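Local coordinates for protein dihydropyrimidinase (Brevibacillus agri, PDB 3SFW) that hydrolyses the cyclic amide bond of dihydropyrimidines, probably with a two-zinc centre held in an amidohydrolase barrel, at residues Met1-Ala13 with Thr38-Pro52. Numbering follows the deposited sequence.
Sequences MKKWIRNGTVVTA and TDAEVIDATGYYLLP
Leu50 reaches back from its strand to Ile5 and Gly8, tying together two parallel beta ladders in the small beta domain that accompanies the TIM barrel of amidohydrolases. The first ladder pairs Lys3-Arg6 with Glu41-Asp44; the second pairs Thr9 and Val10 with Tyr49 and Leu50, after a two-residue shift in register taken up by the loop at Asn7 and the type II turn from Ala45 to Tyr48. The two methyls of Leu50 diverge: CD1 lies 3.7 Å from Gly8 CA, while CD2 meets Ile5 CG2 at 3.8 Å and also touches Val10 CG2. At Gly8 a side chain would run into Leu50 CD1 and Ala45 CB. Ile5 sets the same CG2 against Ala45 CB, and from the neighbouring strand 20-24 Ile23 touches Ile5 and Val21 touches Leu50.

Just before the first ladder, Lys2 packs its CB against Ala40 CB at 3.7 Å; a bend at chi3 (77°) brings NZ to Thr38 O in a weak hydrogen bond. Trp4 lies alongside Val42 on the face of the sheet away from Ile5 and Leu50, and its ring carries Arg6 CD over its centre, the Arg6 NE continuing to a salt bridge with Asp20. In the second ladder, Tyr49 lies beside Thr9, and its CD1 touches Val11 CG2 at 3.5 Å. Tyr49 and Val11 both touch Leu361 of helix 361-376, and a serine in place of Tyr49 would probably open a gap beside Val11 and Leu361. Thr9 O lies at the edge of the Tyr49 ring, near the ring plane, and accepts a 2.8 Å hydrogen bond from Leu50 N.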
# COMPACT_ATOMS: atom_id res chain seq x y z
N MET A 1 -33.38 -19.16 41.54
CA MET A 1 -34.72 -18.78 41.06
C MET A 1 -34.83 -18.59 39.53
O MET A 1 -33.83 -18.66 38.78
CB MET A 1 -35.26 -17.58 41.86
CG MET A 1 -34.56 -16.22 41.67
SD MET A 1 -35.21 -14.94 42.87
CE MET A 1 -34.50 -15.55 44.42
N LYS A 2 -36.06 -18.46 39.07
CA LYS A 2 -36.31 -18.24 37.66
C LYS A 2 -36.71 -16.80 37.44
O LYS A 2 -37.46 -16.20 38.24
CB LYS A 2 -37.41 -19.17 37.14
CG LYS A 2 -36.98 -20.64 37.08
CD LYS A 2 -38.21 -21.55 37.03
CE LYS A 2 -38.83 -21.58 35.66
NZ LYS A 2 -39.73 -22.77 35.48
N LYS A 3 -36.26 -16.25 36.32
CA LYS A 3 -36.63 -14.89 35.94
C LYS A 3 -37.06 -14.89 34.48
O LYS A 3 -36.39 -15.50 33.65
CB LYS A 3 -35.42 -13.95 36.11
CG LYS A 3 -34.98 -13.78 37.61
CD LYS A 3 -33.75 -12.87 37.70
CE LYS A 3 -33.26 -12.69 39.18
NZ LYS A 3 -32.77 -13.96 39.85
N TRP A 4 -38.16 -14.22 34.20
CA TRP A 4 -38.77 -14.21 32.87
C TRP A 4 -38.78 -12.77 32.40
O TRP A 4 -39.57 -11.94 32.90
CB TRP A 4 -40.21 -14.73 32.99
CG TRP A 4 -40.95 -15.03 31.72
CD1 TRP A 4 -40.43 -15.14 30.45
CD2 TRP A 4 -42.35 -15.30 31.61
NE1 TRP A 4 -41.45 -15.43 29.55
CE2 TRP A 4 -42.63 -15.52 30.24
CE3 TRP A 4 -43.39 -15.39 32.55
CZ2 TRP A 4 -43.93 -15.85 29.79
CZ3 TRP A 4 -44.68 -15.68 32.09
CH2 TRP A 4 -44.94 -15.91 30.73
N ILE A 5 -37.82 -12.42 31.54
CA ILE A 5 -37.70 -11.07 31.06
C ILE A 5 -38.57 -10.91 29.82
O ILE A 5 -38.29 -11.53 28.75
CB ILE A 5 -36.23 -10.70 30.70
CG1 ILE A 5 -35.26 -11.10 31.83
CG2 ILE A 5 -36.11 -9.26 30.32
CD1 ILE A 5 -33.73 -10.88 31.43
N ARG A 6 -39.61 -10.09 29.95
CA ARG A 6 -40.68 -10.02 28.91
C ARG A 6 -40.76 -8.69 28.16
O ARG A 6 -40.49 -7.62 28.72
CB ARG A 6 -42.05 -10.29 29.54
CG ARG A 6 -42.13 -11.61 30.31
CD ARG A 6 -43.58 -11.98 30.54
NE ARG A 6 -44.21 -12.31 29.26
CZ ARG A 6 -45.49 -12.65 29.12
NH1 ARG A 6 -46.28 -12.67 30.18
NH2 ARG A 6 -45.96 -12.96 27.92
N ASN A 7 -41.12 -8.78 26.88
CA ASN A 7 -41.50 -7.60 26.12
C ASN A 7 -40.34 -6.74 25.64
O ASN A 7 -40.57 -5.60 25.23
CB ASN A 7 -42.46 -6.70 26.93
CG ASN A 7 -43.65 -7.45 27.48
OD1 ASN A 7 -44.22 -8.31 26.79
ND2 ASN A 7 -44.04 -7.14 28.74
N GLY A 8 -39.12 -7.27 25.71
CA GLY A 8 -37.93 -6.53 25.27
C GLY A 8 -37.50 -6.96 23.86
O GLY A 8 -38.10 -7.88 23.27
N THR A 9 -36.51 -6.24 23.32
CA THR A 9 -35.88 -6.57 22.02
C THR A 9 -34.45 -7.05 22.24
O THR A 9 -33.62 -6.31 22.77
CB THR A 9 -35.88 -5.37 21.14
OG1 THR A 9 -37.23 -4.90 21.01
CG2 THR A 9 -35.32 -5.69 19.71
N VAL A 10 -34.22 -8.34 21.97
CA VAL A 10 -32.88 -8.95 22.08
C VAL A 10 -32.02 -8.52 20.88
O VAL A 10 -32.45 -8.62 19.75
CB VAL A 10 -32.99 -10.49 22.10
CG1 VAL A 10 -31.55 -11.19 22.20
CG2 VAL A 10 -33.90 -10.91 23.28
N VAL A 11 -30.81 -8.04 21.16
CA VAL A 11 -29.87 -7.70 20.08
C VAL A 11 -28.59 -8.38 20.45
O VAL A 11 -28.09 -8.23 21.57
CB VAL A 11 -29.56 -6.18 20.03
CG1 VAL A 11 -28.55 -5.89 18.88
CG2 VAL A 11 -30.84 -5.39 19.86
N THR A 12 -28.07 -9.20 19.54
CA THR A 12 -26.77 -9.83 19.79
C THR A 12 -25.87 -9.46 18.61
O THR A 12 -26.17 -8.52 17.85
CB THR A 12 -26.87 -11.34 19.89
OG1 THR A 12 -27.25 -11.87 18.61
CG2 THR A 12 -27.90 -11.81 20.99
N ALA A 13 -24.73 -10.14 18.48
CA ALA A 13 -23.81 -9.77 17.40
C ALA A 13 -24.39 -10.11 16.04
O ALA A 13 -23.94 -9.56 15.03
CB ALA A 13 -22.43 -10.39 17.59
N THR A 38 -43.82 -20.79 34.38
CA THR A 38 -44.45 -20.87 35.69
C THR A 38 -43.42 -20.55 36.76
O THR A 38 -42.22 -20.91 36.63
CB THR A 38 -45.16 -22.25 35.95
OG1 THR A 38 -44.26 -23.34 35.70
CG2 THR A 38 -46.40 -22.41 35.06
N ASP A 39 -43.87 -19.81 37.76
CA ASP A 39 -43.11 -19.62 38.98
C ASP A 39 -41.84 -18.85 38.68
O ASP A 39 -40.80 -19.13 39.28
CB ASP A 39 -42.74 -20.97 39.61
CG ASP A 39 -43.97 -21.83 39.95
OD1 ASP A 39 -45.02 -21.28 40.40
OD2 ASP A 39 -43.88 -23.07 39.78
N ALA A 40 -41.89 -17.93 37.72
CA ALA A 40 -40.74 -17.08 37.46
C ALA A 40 -41.05 -15.66 37.85
O ALA A 40 -42.20 -15.22 37.73
CB ALA A 40 -40.31 -17.15 35.99
N GLU A 41 -40.05 -14.93 38.33
CA GLU A 41 -40.20 -13.48 38.54
C GLU A 41 -40.28 -12.76 37.19
O GLU A 41 -39.36 -12.90 36.36
CB GLU A 41 -39.01 -12.93 39.33
CG GLU A 41 -39.12 -11.39 39.57
CD GLU A 41 -37.91 -10.77 40.25
OE1 GLU A 41 -36.82 -11.40 40.32
OE2 GLU A 41 -38.03 -9.59 40.63
N VAL A 42 -41.37 -12.03 36.95
CA VAL A 42 -41.53 -11.31 35.68
C VAL A 42 -40.77 -9.99 35.73
O VAL A 42 -40.95 -9.19 36.65
CB VAL A 42 -43.03 -11.09 35.29
CG1 VAL A 42 -43.15 -10.15 34.10
CG2 VAL A 42 -43.71 -12.43 34.96
N ILE A 43 -39.86 -9.79 34.77
CA ILE A 43 -39.13 -8.54 34.62
C ILE A 43 -39.63 -7.87 33.34
O ILE A 43 -39.53 -8.44 32.23
CB ILE A 43 -37.59 -8.79 34.43
CG1 ILE A 43 -37.01 -9.73 35.51
CG2 ILE A 43 -36.81 -7.48 34.38
CD1 ILE A 43 -37.41 -9.42 36.89
N ASP A 44 -40.18 -6.68 33.49
CA ASP A 44 -40.74 -5.96 32.36
C ASP A 44 -39.67 -5.16 31.57
O ASP A 44 -39.12 -4.19 32.08
CB ASP A 44 -41.86 -5.04 32.87
CG ASP A 44 -42.56 -4.28 31.77
OD1 ASP A 44 -42.23 -4.47 30.58
OD2 ASP A 44 -43.47 -3.49 32.08
N ALA A 45 -39.37 -5.60 30.34
CA ALA A 45 -38.35 -4.94 29.51
C ALA A 45 -38.95 -4.15 28.34
O ALA A 45 -38.26 -3.83 27.38
CB ALA A 45 -37.32 -5.97 28.99
N THR A 46 -40.22 -3.73 28.49
CA THR A 46 -40.84 -2.86 27.50
C THR A 46 -40.00 -1.63 27.22
O THR A 46 -39.58 -0.92 28.16
CB THR A 46 -42.29 -2.40 27.97
OG1 THR A 46 -43.09 -3.54 28.26
CG2 THR A 46 -42.99 -1.60 26.87
N GLY A 47 -39.74 -1.36 25.94
CA GLY A 47 -38.98 -0.18 25.53
C GLY A 47 -37.46 -0.31 25.69
O GLY A 47 -36.71 0.63 25.43
N TYR A 48 -37.01 -1.48 26.11
CA TYR A 48 -35.55 -1.70 26.26
C TYR A 48 -35.02 -2.66 25.20
O TYR A 48 -35.73 -3.60 24.77
CB TYR A 48 -35.21 -2.30 27.65
CG TYR A 48 -35.69 -1.48 28.85
CD1 TYR A 48 -35.87 -0.09 28.77
CD2 TYR A 48 -36.01 -2.12 30.03
CE1 TYR A 48 -36.31 0.65 29.92
CE2 TYR A 48 -36.44 -1.41 31.14
CZ TYR A 48 -36.60 -0.05 31.08
OH TYR A 48 -36.98 0.61 32.24
N TYR A 49 -33.74 -2.51 24.91
CA TYR A 49 -32.94 -3.60 24.38
C TYR A 49 -32.41 -4.53 25.51
O TYR A 49 -32.05 -4.07 26.60
CB TYR A 49 -31.70 -3.05 23.67
CG TYR A 49 -31.99 -2.34 22.38
CD1 TYR A 49 -32.77 -2.94 21.39
CD2 TYR A 49 -31.48 -1.05 22.15
CE1 TYR A 49 -33.03 -2.26 20.20
CE2 TYR A 49 -31.73 -0.37 20.96
CZ TYR A 49 -32.55 -0.96 20.03
OH TYR A 49 -32.75 -0.30 18.84
N LEU A 50 -32.38 -5.83 25.24
CA LEU A 50 -31.61 -6.78 26.05
C LEU A 50 -30.29 -6.99 25.31
O LEU A 50 -30.28 -7.55 24.20
CB LEU A 50 -32.31 -8.14 26.16
CG LEU A 50 -33.57 -8.26 27.02
CD1 LEU A 50 -34.61 -7.35 26.60
CD2 LEU A 50 -34.10 -9.70 27.13
N LEU A 51 -29.19 -6.58 25.93
CA LEU A 51 -27.84 -6.72 25.34
C LEU A 51 -27.06 -7.75 26.10
O LEU A 51 -27.21 -7.84 27.32
CB LEU A 51 -27.09 -5.39 25.45
CG LEU A 51 -27.83 -4.18 24.84
CD1 LEU A 51 -27.03 -2.89 25.06
CD2 LEU A 51 -28.05 -4.42 23.34
N PRO A 52 -26.19 -8.52 25.42
CA PRO A 52 -25.21 -9.29 26.20
C PRO A 52 -24.35 -8.32 27.01
O PRO A 52 -23.97 -7.26 26.50
CB PRO A 52 -24.34 -9.99 25.11
CG PRO A 52 -25.23 -9.98 23.85
CD PRO A 52 -25.96 -8.62 23.97
O HOH W 1 -38.35 -19.24 40.52
O HOH W 2 -41.19 -22.36 33.14
O HOH W 3 -40.42 -3.37 23.89
O HOH W 4 -37.95 -3.33 23.05